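Local coordinates for protein beta-L-arabinobiosidase (Bacteroides thetaiotaomicron, PDB 5MQR) that hydrolyses glycosidic linkages in plant pectin for a gut bacterium, probably as a beta-L-arabinobiosidase, and may also have sialidase activity, at residues Y672-W677 with G990-G995; L981-Q986 with S1019-L1024. One frame throughout, in Å; residues are numbered along the deposited sequence.

How the contacts relate
Both contacts are buried and lie side by side, their centres about 9 Å apart. Contact 1 sets helix 666-680 against the short strand 991-992 and the loop after it. Contact 2 joins the end of helix 972-985 to the loop and start of helix 1022-1029. The segments alternate along the chain: in sequence, strand 991-992 falls between helices 972-985 and 1022-1029. Contact 1 is mostly apolar, with one bridging water. Contact 2 combines an aromatic pair with direct hydrogen bonds. Arg675 ties them together: its guanidinium packs on Ile994 in contact 1 and bonds to Tyr982, Gln986 and Ser1019 of contact 2.

Contact 1. Residues Y672-W677 with G990-G995; sequences YYYRWW and GRPYIG
Tyr674 leans its ring on Pro992, and Ile994 packs over a face of the Arg675 guanidinium. Tyr674 can be followed outward from the helix. Its CG stands anti to the backbone N (chi1 173°), which sends the ring toward 990-995. Tyr674 CB is the first atom to come near, 4.1 Å from Pro992 CB. Tyr674 CG is closer, at 3.5 Å from the same Pro992 CB. Both CD atoms also lie near this methylene, so it sits over the ring face. This is a CH-pi contact: Pro992 CB is 3.6 Å from the centroid of the Tyr674 ring, 16° off its normal. Farther out the two sides of the ring differ. CE1 comes near the carbonyl oxygen of Pro992, whereas Tyr674 CE2 is 3.9 Å from Ile994 CG2. At the tip, a water lies 2.6 Å from Tyr674 OH and 2.7 Å from Pro992 O, to which it can donate. This water is the polar bridge across the contact, since no direct hydrogen bond joins the segments.

The setting is consistent with the (alpha/alpha)6 barrel of six-hairpin glycosidases. Strand 991-992 pairs antiparallel with 987-988 just after helix 972-985, and this small beta-hairpin lies against helix 666-680. Phe633 and Met636 of helix 627-636 also touch Pro992.

The next residue, Arg675, has a chain bent at chi2 and chi3. The bends bring NH1 to Ile994: Arg675 NH1 is 3.5 Å from Ile994 CD1, while Ile994 CG1 lies over the guanidinium face. The N-H groups of the guanidinium are taken up by residues of contact 2, chiefly Gln986.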
loop_
_atom_site.group_PDB
_atom_site.type_symbol
_atom_site.label_atom_id
_atom_site.label_comp_id
_atom_site.label_asym_id
_atom_site.label_seq_id
_atom_site.Cartn_x
_atom_site.Cartn_y
_atom_site.Cartn_z
ATOM N N TYR A 672 7.666 2.495 20.718
ATOM C CA TYR A 672 8.326 3.144 19.618
ATOM C C TYR A 672 8.206 4.648 19.765
ATOM O O TYR A 672 9.192 5.371 19.768
ATOM C CB TYR A 672 7.733 2.687 18.275
ATOM C CG TYR A 672 8.453 3.300 17.122
ATOM C CD1 TYR A 672 9.601 2.724 16.610
ATOM C CD2 TYR A 672 8.010 4.498 16.563
ATOM C CE1 TYR A 672 10.280 3.316 15.560
ATOM C CE2 TYR A 672 8.687 5.093 15.511
ATOM C CZ TYR A 672 9.820 4.496 15.015
ATOM O OH TYR A 672 10.517 5.116 13.999
ATOM N N TYR A 673 6.979 5.115 19.906
ATOM C CA TYR A 673 6.740 6.548 19.992
ATOM C C TYR A 673 7.226 7.110 21.315
ATOM O O TYR A 673 7.829 8.191 21.322
ATOM C CB TYR A 673 5.262 6.895 19.675
ATOM C CG TYR A 673 4.994 6.635 18.219
ATOM C CD1 TYR A 673 5.431 7.529 17.240
ATOM C CD2 TYR A 673 4.411 5.433 17.801
ATOM C CE1 TYR A 673 5.236 7.249 15.884
ATOM C CE2 TYR A 673 4.221 5.143 16.462
ATOM C CZ TYR A 673 4.632 6.044 15.510
ATOM O OH TYR A 673 4.444 5.733 14.196
ATOM N N TYR A 674 7.033 6.373 22.413
ATOM C CA TYR A 674 7.482 6.867 23.700
ATOM C C TYR A 674 8.997 7.150 23.739
ATOM O O TYR A 674 9.424 8.162 24.261
ATOM C CB TYR A 674 7.111 5.903 24.835
ATOM C CG TYR A 674 7.707 6.305 26.178
ATOM C CD1 TYR A 674 7.176 7.358 26.901
ATOM C CD2 TYR A 674 8.826 5.670 26.678
ATOM C CE1 TYR A 674 7.723 7.755 28.104
ATOM C CE2 TYR A 674 9.393 6.053 27.899
ATOM C CZ TYR A 674 8.838 7.097 28.600
ATOM O OH TYR A 674 9.372 7.472 29.804
ATOM N N ARG A 675 9.790 6.251 23.192
ATOM C CA ARG A 675 11.245 6.366 23.316
ATOM C C ARG A 675 11.764 7.513 22.466
ATOM O O ARG A 675 12.745 8.148 22.849
ATOM C CB ARG A 675 11.942 5.055 22.970
ATOM C CG ARG A 675 11.793 3.994 24.077
ATOM C CD ARG A 675 12.503 4.381 25.374
ATOM N NE ARG A 675 13.918 4.562 25.146
ATOM C CZ ARG A 675 14.880 3.685 25.445
ATOM N NH1 ARG A 675 14.625 2.521 26.062
ATOM N NH2 ARG A 675 16.133 3.991 25.123
ATOM N N TRP A 676 11.088 7.809 21.348
ATOM C CA TRP A 676 11.441 9.024 20.618
ATOM C C TRP A 676 11.088 10.285 21.428
ATOM O O TRP A 676 11.880 11.207 21.482
ATOM C CB TRP A 676 10.788 9.100 19.248
ATOM C CG TRP A 676 11.378 8.229 18.221
ATOM C CD1 TRP A 676 10.701 7.346 17.434
ATOM C CD2 TRP A 676 12.745 8.163 17.812
ATOM N NE1 TRP A 676 11.562 6.724 16.567
ATOM C CE2 TRP A 676 12.824 7.194 16.779
ATOM C CE3 TRP A 676 13.914 8.790 18.238
ATOM C CZ2 TRP A 676 14.019 6.846 16.156
ATOM C CZ3 TRP A 676 15.106 8.458 17.613
ATOM C CH2 TRP A 676 15.152 7.492 16.581
ATOM N N TRP A 677 9.897 10.295 22.032
ATOM C CA TRP A 677 9.408 11.410 22.828
ATOM C C TRP A 677 10.302 11.648 24.047
ATOM O O TRP A 677 10.525 12.780 24.477
ATOM C CB TRP A 677 7.963 11.095 23.265
ATOM C CG TRP A 677 7.289 12.095 24.163
ATOM C CD1 TRP A 677 6.583 13.198 23.785
ATOM C CD2 TRP A 677 7.196 12.029 25.572
ATOM N NE1 TRP A 677 6.073 13.838 24.882
ATOM C CE2 TRP A 677 6.434 13.139 25.997
ATOM C CE3 TRP A 677 7.698 11.151 26.531
ATOM C CZ2 TRP A 677 6.168 13.395 27.339
ATOM C CZ3 TRP A 677 7.426 11.400 27.864
ATOM C CH2 TRP A 677 6.657 12.510 28.253
ATOM N N GLY A 990 1.741 1.913 35.523
ATOM C CA GLY A 990 0.863 1.779 34.383
ATOM C C GLY A 990 1.167 2.599 33.147
ATOM O O GLY A 990 0.410 2.542 32.175
ATOM N N ARG A 991 2.273 3.333 33.157
ATOM C CA ARG A 991 2.612 4.248 32.074
ATOM C C ARG A 991 3.988 3.921 31.558
ATOM O O ARG A 991 4.816 3.453 32.313
ATOM C CB ARG A 991 2.640 5.680 32.576
ATOM C CG ARG A 991 1.338 6.143 33.185
ATOM C CD ARG A 991 1.392 7.612 33.555
ATOM N NE ARG A 991 2.223 7.868 34.736
ATOM C CZ ARG A 991 1.805 7.791 35.991
ATOM N NH1 ARG A 991 0.554 7.426 36.293
ATOM N NH2 ARG A 991 2.648 8.073 36.968
ATOM N N PRO A 992 4.239 4.182 30.272
ATOM C CA PRO A 992 5.581 3.952 29.748
ATOM C C PRO A 992 6.615 4.702 30.571
ATOM O O PRO A 992 6.345 5.812 31.069
ATOM C CB PRO A 992 5.538 4.506 28.328
ATOM C CG PRO A 992 4.092 4.677 27.978
ATOM C CD PRO A 992 3.288 4.647 29.239
ATOM N N TYR A 993 7.771 4.059 30.733
ATOM C CA TYR A 993 8.783 4.493 31.660
ATOM C C TYR A 993 10.126 3.878 31.279
ATOM O O TYR A 993 10.213 2.672 31.055
ATOM C CB TYR A 993 8.388 4.072 33.059
ATOM C CG TYR A 993 9.328 4.549 34.136
ATOM C CD1 TYR A 993 10.463 3.824 34.449
ATOM C CD2 TYR A 993 9.064 5.710 34.875
ATOM C CE1 TYR A 993 11.332 4.236 35.456
ATOM C CE2 TYR A 993 9.936 6.141 35.884
ATOM C CZ TYR A 993 11.083 5.398 36.153
ATOM O OH TYR A 993 11.983 5.745 37.146
ATOM N N ILE A 994 11.147 4.721 31.183
ATOM C CA ILE A 994 12.517 4.269 30.974
ATOM C C ILE A 994 13.334 4.888 32.106
ATOM O O ILE A 994 13.498 6.125 32.196
ATOM C CB ILE A 994 13.091 4.591 29.570
ATOM C CG1 ILE A 994 14.526 4.057 29.406
ATOM C CG2 ILE A 994 13.098 6.079 29.261
ATOM C CD1 ILE A 994 14.667 2.558 29.586
ATOM N N GLY A 995 13.794 4.003 32.987
ATOM C CA GLY A 995 14.612 4.345 34.141
ATOM C C GLY A 995 16.007 3.764 34.031
ATOM O O GLY A 995 16.472 3.417 32.941
HETATM O O HOH W 1 7.663 8.093 31.654
#

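Contact 2. Residues L981-Q986 with S1019-L1024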
loop_
_atom_site.group_PDB
_atom_site.type_symbol
_atom_site.label_atom_id
_atom_site.label_comp_id
_atom_site.label_asym_id
_atom_site.label_seq_id
_atom_site.Cartn_x
_atom_site.Cartn_y
_atom_site.Cartn_z
ATOM N N LEU A 981 9.917 -8.511 26.101
ATOM C CA LEU A 981 10.200 -8.315 27.519
ATOM C C LEU A 981 10.830 -6.931 27.789
ATOM O O LEU A 981 10.503 -6.291 28.784
ATOM C CB LEU A 981 11.109 -9.433 28.045
ATOM C CG LEU A 981 10.515 -10.846 28.085
ATOM C CD1 LEU A 981 11.516 -11.907 28.598
ATOM C CD2 LEU A 981 9.251 -10.873 28.936
ATOM N N TYR A 982 11.713 -6.467 26.908
ATOM C CA TYR A 982 12.257 -5.121 27.027
ATOM C C TYR A 982 11.101 -4.092 26.964
ATOM O O TYR A 982 11.023 -3.152 27.773
ATOM C CB TYR A 982 13.292 -4.878 25.927
ATOM C CG TYR A 982 14.102 -3.593 26.010
ATOM C CD1 TYR A 982 14.194 -2.832 27.187
ATOM C CD2 TYR A 982 14.812 -3.155 24.911
ATOM C CE1 TYR A 982 14.952 -1.671 27.238
ATOM C CE2 TYR A 982 15.581 -2.005 24.954
ATOM C CZ TYR A 982 15.641 -1.259 26.115
ATOM O OH TYR A 982 16.410 -0.115 26.135
ATOM N N VAL A 983 10.171 -4.327 26.057
ATOM C CA VAL A 983 8.950 -3.501 25.984
ATOM C C VAL A 983 8.119 -3.551 27.271
ATOM O O VAL A 983 7.845 -2.520 27.861
ATOM C CB VAL A 983 8.080 -3.860 24.745
ATOM C CG1 VAL A 983 6.733 -3.134 24.792
ATOM C CG2 VAL A 983 8.808 -3.492 23.449
ATOM N N GLU A 984 7.768 -4.747 27.727
ATOM C CA GLU A 984 6.958 -4.900 28.924
ATOM C C GLU A 984 7.635 -4.332 30.163
ATOM O O GLU A 984 6.950 -3.871 31.076
ATOM C CB GLU A 984 6.632 -6.377 29.179
ATOM C CG GLU A 984 5.629 -6.958 28.180
ATOM C CD GLU A 984 5.337 -8.437 28.381
ATOM O OE1 GLU A 984 6.069 -9.118 29.129
ATOM O OE2 GLU A 984 4.358 -8.916 27.767
ATOM N N SER A 985 8.959 -4.381 30.204
ATOM C CA SER A 985 9.688 -3.848 31.344
ATOM C C SER A 985 9.627 -2.317 31.445
ATOM O O SER A 985 9.812 -1.796 32.516
ATOM C CB SER A 985 11.167 -4.289 31.333
ATOM O OG SER A 985 11.945 -3.548 30.388
ATOM N N GLN A 986 9.359 -1.627 30.332
ATOM C CA GLN A 986 9.405 -0.169 30.269
ATOM C C GLN A 986 8.054 0.471 30.634
ATOM O O GLN A 986 7.508 1.284 29.897
ATOM C CB GLN A 986 9.914 0.296 28.903
ATOM C CG GLN A 986 11.411 0.042 28.711
ATOM C CD GLN A 986 11.872 0.319 27.286
ATOM O OE1 GLN A 986 12.445 1.370 27.004
ATOM N NE2 GLN A 986 11.624 -0.628 26.376
ATOM N N SER A 1019 20.675 4.074 26.755
ATOM C CA SER A 1019 20.354 2.837 26.059
ATOM C C SER A 1019 19.796 3.179 24.699
ATOM O O SER A 1019 19.463 4.336 24.411
ATOM C CB SER A 1019 19.276 2.028 26.819
ATOM O OG SER A 1019 18.036 2.746 26.878
ATOM N N THR A 1020 19.694 2.157 23.862
ATOM C CA THR A 1020 18.927 2.262 22.620
ATOM C C THR A 1020 17.642 1.448 22.778
ATOM O O THR A 1020 17.506 0.604 23.679
ATOM C CB THR A 1020 19.734 1.801 21.385
ATOM O OG1 THR A 1020 20.033 0.408 21.463
ATOM C CG2 THR A 1020 21.040 2.599 21.231
ATOM N N PHE A 1021 16.702 1.762 21.899
ATOM C CA PHE A 1021 15.472 1.012 21.724
ATOM C C PHE A 1021 15.029 1.027 20.259
ATOM O O PHE A 1021 14.840 -0.003 19.647
ATOM C CB PHE A 1021 14.322 1.518 22.623
ATOM C CG PHE A 1021 13.076 0.741 22.415
ATOM C CD1 PHE A 1021 12.954 -0.530 22.951
ATOM C CD2 PHE A 1021 12.072 1.218 21.590
ATOM C CE1 PHE A 1021 11.831 -1.310 22.722
ATOM C CE2 PHE A 1021 10.942 0.442 21.354
ATOM C CZ PHE A 1021 10.830 -0.821 21.925
ATOM N N ASN A 1022 14.805 2.210 19.729
ATOM C CA ASN A 1022 14.361 2.338 18.382
ATOM C C ASN A 1022 15.425 1.966 17.367
ATOM O O ASN A 1022 15.088 1.575 16.235
ATOM C CB ASN A 1022 13.803 3.726 18.170
ATOM C CG ASN A 1022 12.419 3.881 18.779
ATOM O OD1 ASN A 1022 11.635 2.926 18.819
ATOM N ND2 ASN A 1022 12.082 5.094 19.193
ATOM N N ASP A 1023 16.697 2.031 17.746
ATOM C CA ASP A 1023 17.720 1.508 16.874
ATOM C C ASP A 1023 17.557 0.017 16.715
ATOM O O ASP A 1023 17.825 -0.530 15.653
ATOM C CB ASP A 1023 19.119 1.810 17.361
ATOM C CG ASP A 1023 20.166 1.310 16.396
ATOM O OD1 ASP A 1023 20.109 1.678 15.189
ATOM O OD2 ASP A 1023 20.998 0.499 16.821
ATOM N N LEU A 1024 17.123 -0.630 17.789
ATOM C CA LEU A 1024 16.879 -2.083 17.801
ATOM C C LEU A 1024 15.633 -2.409 16.987
ATOM O O LEU A 1024 15.608 -3.400 16.260
ATOM C CB LEU A 1024 16.689 -2.612 19.226
ATOM C CG LEU A 1024 17.703 -2.186 20.290
ATOM C CD1 LEU A 1024 17.243 -2.692 21.648
ATOM C CD2 LEU A 1024 19.105 -2.702 19.965
#
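Tyr982 OH donates to the backbone oxygen of Thr1020, with 2.8 Å between Tyr982 OH and Thr1020 O. The C=O...donor angle is 149°, and the donor is tilted from the carbonyl plane. The hydroxyl is also bonded to Arg675 NH1. Ser1019 OG, itself bonded to Arg675 NH2, makes at most a weak bond to Tyr982 OH at 3.4 Å.

The carbonyl of Tyr982 takes two side-chain donors, besides a weak backbone bond from Gln986 N. Ser985 OG reaches Tyr982 O at 2.8 Å, and Gln986 NE2 reaches Tyr982 O at 2.9 Å from the opposite face of the carbonyl plane. The Gln986 donor stands above that plane, not on a lone pair. Its amide also places NE2 over one face of the Tyr982 ring, while OE1 accepts from Arg675 NH1.

With chi1 at 180° the Phe1021 ring extends away from its own backbone N and reaches Tyr982. The rings form an offset edge-to-face pair, the edge of Phe1021 turned toward the face of Tyr982, planes at 71°. Val983 CG2 closes on the Phe1021 edge, 3.7 Å from Phe1021 CZ.

Phe1021 holds the N-cap position. The backbone N-H groups of Phe1021, Asn1022 and Asp1023 are met by the Glu718 carboxylate. Such joining of one helix end to the next helix start fits the alpha-helical barrel expected of a six-hairpin glycosidase.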